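BlEst2 (Bacillus licheniformis, PDB 6WPX) probably hydrolyses ester bonds as a secreted esterase or lipase, captured here in its propeptide form, whose C-terminal domain has autoinhibitory effects. Local coordinates at residues A[29-43]-A[74-87]. Sequence-based numbering, arbitrary orientation.
Sequences GNPGYWFAGDPVEHP and WKNGYDAAFIDLHP
The ring of Phe-35 carries Phe-82 CB over one face, a CH-pi contact 4.0 Å from CB to the Phe-35 ring centroid. The two phenyl planes lie 28° apart but slide past each other, overlapping little, and Gly-37 CA meets the edge of the Phe-82 ring. Phe-35 reaches this position because its CG stands between backbone N and carbonyl carbon (chi1 63°), which lays the ring across the neighbouring strand. At one end, Pro-31 CB sits over a face of His-86, the two side chains crossing at about a right angle. At the other, the edge of the Trp-74 indole faces the backbone: NE1 donates to Pro-39 O at 2.9 Å, with the oxygen in the ring plane but the nitrogen well above the carbonyl plane.

Two carboxylates hold the loops flanking the strands. Chi1 of -82° sets Asp-79 CG beside its own backbone N and carries the carboxylate to Val-40, whose N-H OD1 accepts from the syn side, somewhat out of the carboxylate plane (N to OD1 2.9 Å). Val-40 CG2 packs 3.4 Å from Tyr-78 O. Asp-84 OD2 accepts the Asn-30 N-H from above the carboxylate plane (N to OD2 2.9 Å); its OD1 hydrogen-bonds with Ser-60 OG. Waters bridge Asp-38 O to Tyr-78 O and Val-40 O to Asp-79 OD2.

The pairing illustrates how an antiparallel edge strand extends an otherwise parallel alpha/beta-hydrolase sheet: reciprocal backbone hydrogen bonds, N to O in both directions, join Phe-35 and Phe-82, strand 34-36 is outermost, and on its other side strand 80-83 pairs in parallel with strand 50-53. Trp-34, Ala-36 and Ile-83 face helix 91-109, whereas Phe-82 turns to Phe-52 and Phe-64.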
ATOM      1  N   GLY A  29      -8.712 -15.367  11.963  1.00 39.92           N
ATOM      2  CA  GLY A  29      -9.943 -15.392  12.769  1.00 39.48           C
ATOM      3  C   GLY A  29     -11.013 -16.331  12.228  1.00 43.63           C
ATOM      4  O   GLY A  29     -10.687 -17.454  11.846  1.00 42.95           O
ATOM      5  N   ASN A  30     -12.254 -15.859  12.212  1.00 40.14           N
ATOM      6  CA  ASN A  30     -13.440 -16.628  11.767  1.00 40.40           C
ATOM      7  C   ASN A  30     -14.407 -15.635  11.137  1.00 40.18           C
ATOM      8  O   ASN A  30     -15.230 -15.158  11.865  1.00 39.10           O
ATOM      9  CB  ASN A  30     -14.073 -17.359  12.955  1.00 41.81           C
ATOM     10  CG  ASN A  30     -15.405 -18.025  12.687  1.00 57.64           C
ATOM     11  OD1 ASN A  30     -15.868 -18.134  11.564  1.00 50.43           O
ATOM     12  ND2 ASN A  30     -16.053 -18.456  13.744  1.00 55.23           N
ATOM     13  N   PRO A  31     -14.307 -15.327   9.825  1.00 35.63           N
ATOM     14  CA  PRO A  31     -15.154 -14.341   9.180  1.00 33.92           C
ATOM     15  C   PRO A  31     -16.639 -14.395   9.545  1.00 36.80           C
ATOM     16  O   PRO A  31     -17.223 -15.431   9.444  1.00 38.33           O
ATOM     17  CB  PRO A  31     -14.923 -14.521   7.686  1.00 34.85           C
ATOM     18  CG  PRO A  31     -13.567 -15.135   7.599  1.00 38.52           C
ATOM     19  CD  PRO A  31     -13.315 -15.847   8.903  1.00 35.44           C
ATOM     20  N   GLY A  32     -17.176 -13.243   9.925  1.00 31.33           N
ATOM     21  CA  GLY A  32     -18.573 -13.122  10.337  1.00 31.13           C
ATOM     22  C   GLY A  32     -18.741 -13.047  11.838  1.00 33.45           C
ATOM     23  O   GLY A  32     -19.717 -12.475  12.332  1.00 31.70           O
ATOM     24  N   TYR A  33     -17.777 -13.610  12.585  1.00 30.18           N
ATOM     25  CA  TYR A  33     -17.849 -13.601  14.046  1.00 30.37           C
ATOM     26  C   TYR A  33     -17.571 -12.216  14.617  1.00 30.71           C
ATOM     27  O   TYR A  33     -16.689 -11.502  14.134  1.00 26.70           O
ATOM     28  CB  TYR A  33     -16.905 -14.657  14.639  1.00 32.86           C
ATOM     29  CG  TYR A  33     -16.590 -14.508  16.111  1.00 36.97           C
ATOM     30  CD1 TYR A  33     -17.488 -14.940  17.088  1.00 40.83           C
ATOM     31  CD2 TYR A  33     -15.352 -14.033  16.531  1.00 37.70           C
ATOM     32  CE1 TYR A  33     -17.188 -14.832  18.447  1.00 43.28           C
ATOM     33  CE2 TYR A  33     -15.032 -13.942  17.885  1.00 38.59           C
ATOM     34  CZ  TYR A  33     -15.951 -14.348  18.839  1.00 48.34           C
ATOM     35  OH  TYR A  33     -15.640 -14.275  20.176  1.00 53.58           O
ATOM     36  N   TRP A  34     -18.363 -11.831  15.623  1.00 28.69           N
ATOM     37  CA  TRP A  34     -18.150 -10.574  16.339  1.00 27.95           C
ATOM     38  C   TRP A  34     -18.493 -10.780  17.798  1.00 31.49           C
ATOM     39  O   TRP A  34     -19.260 -11.683  18.128  1.00 29.49           O
ATOM     40  CB  TRP A  34     -18.951  -9.407  15.731  1.00 26.28           C
ATOM     41  CG  TRP A  34     -20.438  -9.535  15.875  1.00 28.81           C
ATOM     42  CD1 TRP A  34     -21.301 -10.124  14.995  1.00 32.70           C
ATOM     43  CD2 TRP A  34     -21.242  -9.046  16.964  1.00 29.49           C
ATOM     44  NE1 TRP A  34     -22.597  -9.974  15.437  1.00 32.42           N
ATOM     45  CE2 TRP A  34     -22.589  -9.331  16.650  1.00 33.34           C
ATOM     46  CE3 TRP A  34     -20.954  -8.340  18.153  1.00 30.81           C
ATOM     47  CZ2 TRP A  34     -23.644  -9.011  17.519  1.00 34.27           C
ATOM     48  CZ3 TRP A  34     -22.002  -7.980  18.989  1.00 33.16           C
ATOM     49  CH2 TRP A  34     -23.326  -8.338  18.685  1.00 34.95           C
ATOM     50  N   PHE A  35     -17.917  -9.950  18.680  1.00 27.75           N
ATOM     51  CA  PHE A  35     -18.197 -10.040  20.110  1.00 27.61           C
ATOM     52  C   PHE A  35     -18.112  -8.660  20.715  1.00 27.39           C
ATOM     53  O   PHE A  35     -17.386  -7.812  20.211  1.00 25.38           O
ATOM     54  CB  PHE A  35     -17.210 -11.005  20.800  1.00 29.93           C
ATOM     55  CG  PHE A  35     -15.757 -10.574  20.737  1.00 29.96           C
ATOM     56  CD1 PHE A  35     -14.967 -10.890  19.637  1.00 31.84           C
ATOM     57  CD2 PHE A  35     -15.171  -9.879  21.796  1.00 31.30           C
ATOM     58  CE1 PHE A  35     -13.628 -10.484  19.576  1.00 31.25           C
ATOM     59  CE2 PHE A  35     -13.831  -9.470  21.730  1.00 32.30           C
ATOM     60  CZ  PHE A  35     -13.069  -9.791  20.630  1.00 29.12           C
ATOM     61  N   ALA A  36     -18.801  -8.460  21.834  1.00 23.73           N
ATOM     62  CA  ALA A  36     -18.782  -7.195  22.543  1.00 22.29           C
ATOM     63  C   ALA A  36     -17.630  -7.188  23.553  1.00 27.66           C
ATOM     64  O   ALA A  36     -17.308  -8.220  24.137  1.00 29.05           O
ATOM     65  CB  ALA A  36     -20.106  -6.978  23.254  1.00 23.22           C
ATOM     66  N   GLY A  37     -17.025  -6.019  23.750  1.00 23.08           N
ATOM     67  CA  GLY A  37     -16.016  -5.810  24.776  1.00 21.38           C
ATOM     68  C   GLY A  37     -16.733  -5.739  26.112  1.00 24.86           C
ATOM     69  O   GLY A  37     -17.969  -5.823  26.159  1.00 23.39           O
ATOM     70  N   ASP A  38     -15.975  -5.549  27.205  1.00 21.21           N
ATOM     71  CA  ASP A  38     -16.550  -5.470  28.550  1.00 23.67           C
ATOM     72  C   ASP A  38     -17.602  -4.392  28.650  1.00 27.12           C
ATOM     73  O   ASP A  38     -17.422  -3.322  28.062  1.00 25.83           O
ATOM     74  CB  ASP A  38     -15.470  -5.259  29.628  1.00 26.49           C
ATOM     75  CG  ASP A  38     -14.576  -6.464  29.856  1.00 38.09           C
ATOM     76  OD1 ASP A  38     -15.041  -7.604  29.628  1.00 42.81           O
ATOM     77  OD2 ASP A  38     -13.432  -6.270  30.301  1.00 41.19           O
ATOM     78  N   PRO A  39     -18.734  -4.655  29.334  1.00 23.33           N
ATOM     79  CA  PRO A  39     -19.773  -3.625  29.401  1.00 21.82           C
ATOM     80  C   PRO A  39     -19.372  -2.467  30.303  1.00 24.96           C
ATOM     81  O   PRO A  39     -18.763  -2.667  31.354  1.00 25.09           O
ATOM     82  CB  PRO A  39     -20.996  -4.390  29.961  1.00 25.78           C
ATOM     83  CG  PRO A  39     -20.430  -5.521  30.730  1.00 29.86           C
ATOM     84  CD  PRO A  39     -19.128  -5.892  30.055  1.00 24.99           C
ATOM     85  N   VAL A  40     -19.711  -1.251  29.884  1.00 20.35           N
ATOM     86  CA  VAL A  40     -19.486  -0.039  30.662  1.00 19.26           C
ATOM     87  C   VAL A  40     -20.634  -0.028  31.667  1.00 25.88           C
ATOM     88  O   VAL A  40     -21.782  -0.352  31.301  1.00 24.29           O
ATOM     89  CB  VAL A  40     -19.459   1.200  29.723  1.00 22.11           C
ATOM     90  CG1 VAL A  40     -19.489   2.515  30.507  1.00 22.32           C
ATOM     91  CG2 VAL A  40     -18.234   1.150  28.815  1.00 20.48           C
ATOM     92  N   GLU A  41     -20.331   0.257  32.950  1.00 22.50           N
ATOM     93  CA  GLU A  41     -21.367   0.236  33.976  1.00 23.15           C
ATOM     94  C   GLU A  41     -22.494   1.214  33.665  1.00 25.36           C
ATOM     95  O   GLU A  41     -23.652   0.849  33.773  1.00 23.23           O
ATOM     96  CB  GLU A  41     -20.786   0.500  35.380  1.00 25.27           C
ATOM     97  CG  GLU A  41     -21.809   0.284  36.482  1.00 33.30           C
ATOM     98  CD  GLU A  41     -21.378   0.535  37.916  1.00 51.31           C
ATOM     99  OE1 GLU A  41     -22.256   0.447  38.800  1.00 48.79           O
ATOM    100  OE2 GLU A  41     -20.179   0.796  38.162  1.00 43.70           O
ATOM    101  N   HIS A  42     -22.145   2.452  33.298  1.00 21.58           N
ATOM    102  CA  HIS A  42     -23.101   3.492  32.975  1.00 21.79           C
ATOM    103  C   HIS A  42     -22.886   3.981  31.570  1.00 26.19           C
ATOM    104  O   HIS A  42     -22.090   4.913  31.377  1.00 24.27           O
ATOM    105  CB  HIS A  42     -23.030   4.665  33.983  1.00 24.02           C
ATOM    106  CG  HIS A  42     -23.287   4.227  35.393  1.00 29.53           C
ATOM    107  ND1 HIS A  42     -22.267   4.143  36.300  1.00 33.18           N
ATOM    108  CD2 HIS A  42     -24.433   3.839  35.992  1.00 32.81           C
ATOM    109  CE1 HIS A  42     -22.807   3.692  37.419  1.00 33.72           C
ATOM    110  NE2 HIS A  42     -24.114   3.521  37.292  1.00 34.23           N
ATOM    111  N   PRO A  43     -23.526   3.385  30.543  1.00 22.92           N
ATOM    112  CA  PRO A  43     -23.392   3.889  29.200  1.00 21.70           C
ATOM    113  C   PRO A  43     -23.906   5.324  29.166  1.00 27.59           C
ATOM    114  O   PRO A  43     -24.670   5.721  30.005  1.00 25.87           O
ATOM    115  CB  PRO A  43     -24.254   2.996  28.306  1.00 23.71           C
ATOM    116  CG  PRO A  43     -25.057   2.167  29.279  1.00 29.91           C
ATOM    117  CD  PRO A  43     -24.309   2.169  30.594  1.00 25.45           C
ATOM    118  N   TRP A  74     -13.227   0.870  27.008  1.00 16.73           N
ATOM    119  CA  TRP A  74     -13.943   0.635  28.259  1.00 16.90           C
ATOM    120  C   TRP A  74     -13.614   1.674  29.329  1.00 21.88           C
ATOM    121  O   TRP A  74     -14.541   2.266  29.895  1.00 21.20           O
ATOM    122  CB  TRP A  74     -13.690  -0.786  28.779  1.00 17.72           C
ATOM    123  CG  TRP A  74     -14.436  -1.099  30.048  1.00 20.06           C
ATOM    124  CD1 TRP A  74     -15.709  -1.560  30.148  1.00 23.51           C
ATOM    125  CD2 TRP A  74     -13.986  -0.871  31.384  1.00 21.96           C
ATOM    126  NE1 TRP A  74     -16.071  -1.676  31.468  1.00 25.09           N
ATOM    127  CE2 TRP A  74     -15.027  -1.272  32.251  1.00 27.14           C
ATOM    128  CE3 TRP A  74     -12.782  -0.396  31.942  1.00 23.70           C
ATOM    129  CZ2 TRP A  74     -14.914  -1.195  33.648  1.00 27.64           C
ATOM    130  CZ3 TRP A  74     -12.683  -0.296  33.320  1.00 26.05           C
ATOM    131  CH2 TRP A  74     -13.726  -0.720  34.159  1.00 27.46           C
ATOM    132  N   LYS A  75     -12.312   1.925  29.607  1.00 19.34           N
ATOM    133  CA  LYS A  75     -11.935   2.857  30.681  1.00 19.91           C
ATOM    134  C   LYS A  75     -12.364   4.308  30.400  1.00 23.01           C
ATOM    135  O   LYS A  75     -12.458   5.102  31.317  1.00 24.84           O
ATOM    136  CB  LYS A  75     -10.436   2.761  31.027  1.00 21.59           C
ATOM    137  CG  LYS A  75      -9.491   3.496  30.101  1.00 17.19           C
ATOM    138  CD  LYS A  75      -8.084   3.235  30.565  1.00 25.05           C
ATOM    139  CE  LYS A  75      -7.016   3.736  29.633  1.00 27.31           C
ATOM    140  NZ  LYS A  75      -5.671   3.415  30.203  1.00 24.78           N
ATOM    141  N   ASN A  76     -12.641   4.624  29.145  1.00 17.53           N
ATOM    142  CA  ASN A  76     -13.087   5.943  28.736  1.00 16.34           C
ATOM    143  C   ASN A  76     -14.601   6.009  28.568  1.00 20.21           C
ATOM    144  O   ASN A  76     -15.119   6.994  28.049  1.00 18.77           O
ATOM    145  CB  ASN A  76     -12.332   6.416  27.504  1.00 12.56           C
ATOM    146  CG  ASN A  76     -10.909   6.864  27.827  1.00 21.80           C
ATOM    147  OD1 ASN A  76     -10.707   7.864  28.496  1.00 25.81           O
ATOM    148  ND2 ASN A  76      -9.894   6.096  27.431  1.00 12.64           N
ATOM    149  N   GLY A  77     -15.297   4.962  29.022  1.00 18.54           N
ATOM    150  CA  GLY A  77     -16.757   4.897  29.058  1.00 18.26           C
ATOM    151  C   GLY A  77     -17.439   4.485  27.773  1.00 21.90           C
ATOM    152  O   GLY A  77     -18.639   4.729  27.608  1.00 19.19           O
ATOM    153  N   TYR A  78     -16.686   3.831  26.874  1.00 18.47           N
ATOM    154  CA  TYR A  78     -17.222   3.370  25.614  1.00 17.98           C
ATOM    155  C   TYR A  78     -17.447   1.884  25.588  1.00 22.88           C
ATOM    156  O   TYR A  78     -16.543   1.099  25.883  1.00 23.11           O
ATOM    157  CB  TYR A  78     -16.320   3.754  24.422  1.00 17.24           C
ATOM    158  CG  TYR A  78     -16.475   5.193  23.996  1.00 16.32           C
ATOM    159  CD1 TYR A  78     -15.794   6.208  24.654  1.00 16.75           C
ATOM    160  CD2 TYR A  78     -17.357   5.547  22.983  1.00 17.46           C
ATOM    161  CE1 TYR A  78     -15.967   7.542  24.298  1.00 19.99           C
ATOM    162  CE2 TYR A  78     -17.540   6.881  22.617  1.00 18.63           C
ATOM    163  CZ  TYR A  78     -16.840   7.875  23.278  1.00 24.61           C
ATOM    164  OH  TYR A  78     -17.030   9.196  22.958  1.00 25.36           O
ATOM    165  N   ASP A  79     -18.642   1.496  25.186  1.00 20.46           N
ATOM    166  CA  ASP A  79     -18.922   0.092  24.904  1.00 20.33           C
ATOM    167  C   ASP A  79     -18.309  -0.156  23.537  1.00 24.46           C
ATOM    168  O   ASP A  79     -18.041   0.802  22.789  1.00 21.14           O
ATOM    169  CB  ASP A  79     -20.411  -0.213  24.911  1.00 21.43           C
ATOM    170  CG  ASP A  79     -20.913  -0.426  26.315  1.00 23.64           C
ATOM    171  OD1 ASP A  79     -20.332  -1.290  27.041  1.00 20.74           O
ATOM    172  OD2 ASP A  79     -21.871   0.262  26.697  1.00 21.56           O
ATOM    173  N   ALA A  80     -18.003  -1.430  23.237  1.00 22.62           N
ATOM    174  CA  ALA A  80     -17.317  -1.738  21.995  1.00 21.40           C
ATOM    175  C   ALA A  80     -17.640  -3.120  21.530  1.00 25.35           C
ATOM    176  O   ALA A  80     -18.082  -3.948  22.323  1.00 26.05           O
ATOM    177  CB  ALA A  80     -15.799  -1.590  22.187  1.00 21.36           C
ATOM    178  N   ALA A  81     -17.429  -3.373  20.235  1.00 21.27           N
ATOM    179  CA  ALA A  81     -17.615  -4.685  19.609  1.00 21.76           C
ATOM    180  C   ALA A  81     -16.475  -4.867  18.610  1.00 22.70           C
ATOM    181  O   ALA A  81     -15.886  -3.891  18.163  1.00 18.99           O
ATOM    182  CB  ALA A  81     -18.980  -4.779  18.925  1.00 22.66           C
ATOM    183  N   PHE A  82     -16.089  -6.106  18.368  1.00 21.00           N
ATOM    184  CA  PHE A  82     -14.944  -6.425  17.509  1.00 20.12           C
ATOM    185  C   PHE A  82     -15.420  -7.470  16.547  1.00 25.97           C
ATOM    186  O   PHE A  82     -16.093  -8.406  16.963  1.00 26.97           O
ATOM    187  CB  PHE A  82     -13.772  -6.958  18.379  1.00 21.38           C
ATOM    188  CG  PHE A  82     -13.376  -5.984  19.474  1.00 21.06           C
ATOM    189  CD1 PHE A  82     -14.031  -5.986  20.702  1.00 24.35           C
ATOM    190  CD2 PHE A  82     -12.394  -5.027  19.251  1.00 19.12           C
ATOM    191  CE1 PHE A  82     -13.707  -5.043  21.692  1.00 24.50           C
ATOM    192  CE2 PHE A  82     -12.048  -4.099  20.248  1.00 22.21           C
ATOM    193  CZ  PHE A  82     -12.727  -4.091  21.448  1.00 22.42           C
ATOM    194  N   ILE A  83     -15.095  -7.313  15.266  1.00 22.33           N
ATOM    195  CA  ILE A  83     -15.566  -8.218  14.229  1.00 21.89           C
ATOM    196  C   ILE A  83     -14.426  -8.827  13.411  1.00 24.86           C
ATOM    197  O   ILE A  83     -13.395  -8.187  13.187  1.00 21.60           O
ATOM    198  CB  ILE A  83     -16.603  -7.463  13.331  1.00 24.92           C
ATOM    199  CG1 ILE A  83     -17.314  -8.432  12.336  1.00 26.37           C
ATOM    200  CG2 ILE A  83     -15.952  -6.239  12.608  1.00 24.04           C
ATOM    201  CD1 ILE A  83     -18.553  -7.919  11.689  1.00 26.59           C
ATOM    202  N   ASP A  84     -14.635 -10.069  12.959  1.00 22.22           N
ATOM    203  CA  ASP A  84     -13.738 -10.735  12.046  1.00 22.92           C
ATOM    204  C   ASP A  84     -14.444 -10.661  10.699  1.00 27.52           C
ATOM    205  O   ASP A  84     -15.583 -11.114  10.575  1.00 26.81           O
ATOM    206  CB  ASP A  84     -13.554 -12.225  12.395  1.00 26.60           C
ATOM    207  CG  ASP A  84     -12.728 -12.502  13.628  1.00 34.57           C
ATOM    208  OD1 ASP A  84     -12.140 -11.558  14.165  1.00 30.18           O
ATOM    209  OD2 ASP A  84     -12.656 -13.680  14.043  1.00 38.18           O
ATOM    210  N   LEU A  85     -13.792 -10.066   9.710  1.00 23.90           N
ATOM    211  CA  LEU A  85     -14.270 -10.049   8.331  1.00 23.34           C
ATOM    212  C   LEU A  85     -13.329 -10.970   7.612  1.00 26.92           C
ATOM    213  O   LEU A  85     -12.515 -11.625   8.279  1.00 25.67           O
ATOM    214  CB  LEU A  85     -14.233  -8.630   7.729  1.00 22.11           C
ATOM    215  CG  LEU A  85     -15.108  -7.556   8.418  1.00 24.43           C
ATOM    216  CD1 LEU A  85     -15.011  -6.236   7.673  1.00 20.92           C
ATOM    217  CD2 LEU A  85     -16.593  -8.006   8.510  1.00 29.53           C
ATOM    218  N   HIS A  86     -13.420 -11.059   6.273  1.00 24.23           N
ATOM    219  CA  HIS A  86     -12.490 -11.893   5.535  1.00 23.68           C
ATOM    220  C   HIS A  86     -11.113 -11.236   5.510  1.00 26.04           C
ATOM    221  O   HIS A  86     -10.986 -10.057   5.166  1.00 25.87           O
ATOM    222  CB  HIS A  86     -12.957 -12.162   4.105  1.00 24.73           C
ATOM    223  CG  HIS A  86     -14.222 -12.956   4.008  1.00 29.68           C
ATOM    224  ND1 HIS A  86     -14.228 -14.321   4.214  1.00 32.48           N
ATOM    225  CD2 HIS A  86     -15.470 -12.564   3.655  1.00 32.33           C
ATOM    226  CE1 HIS A  86     -15.486 -14.701   4.056  1.00 33.28           C
ATOM    227  NE2 HIS A  86     -16.268 -13.680   3.719  1.00 33.36           N
ATOM    228  N   PRO A  87     -10.061 -11.993   5.856  1.00 23.16           N
ATOM    229  CA  PRO A  87      -8.706 -11.422   5.792  1.00 22.70           C
ATOM    230  C   PRO A  87      -8.206 -11.253   4.342  1.00 25.47           C
ATOM    231  O   PRO A  87      -7.351 -10.421   4.059  1.00 24.19           O
ATOM    232  CB  PRO A  87      -7.857 -12.484   6.513  1.00 24.59           C
ATOM    233  CG  PRO A  87      -8.570 -13.765   6.289  1.00 30.09           C
ATOM    234  CD  PRO A  87     -10.040 -13.400   6.315  1.00 26.37           C
TER
HETATM  235  O   HOH W   1     -19.221  -3.471  25.593  1.00 25.33           O
HETATM  236  O   HOH W   2     -15.993  -1.704  26.262  1.00 21.85           O
HETATM  237  O   HOH W   3     -22.927  -0.846  28.909  1.00 18.55           O
HETATM  238  O   HOH W   4     -20.160   5.916  29.549  1.00 22.61           O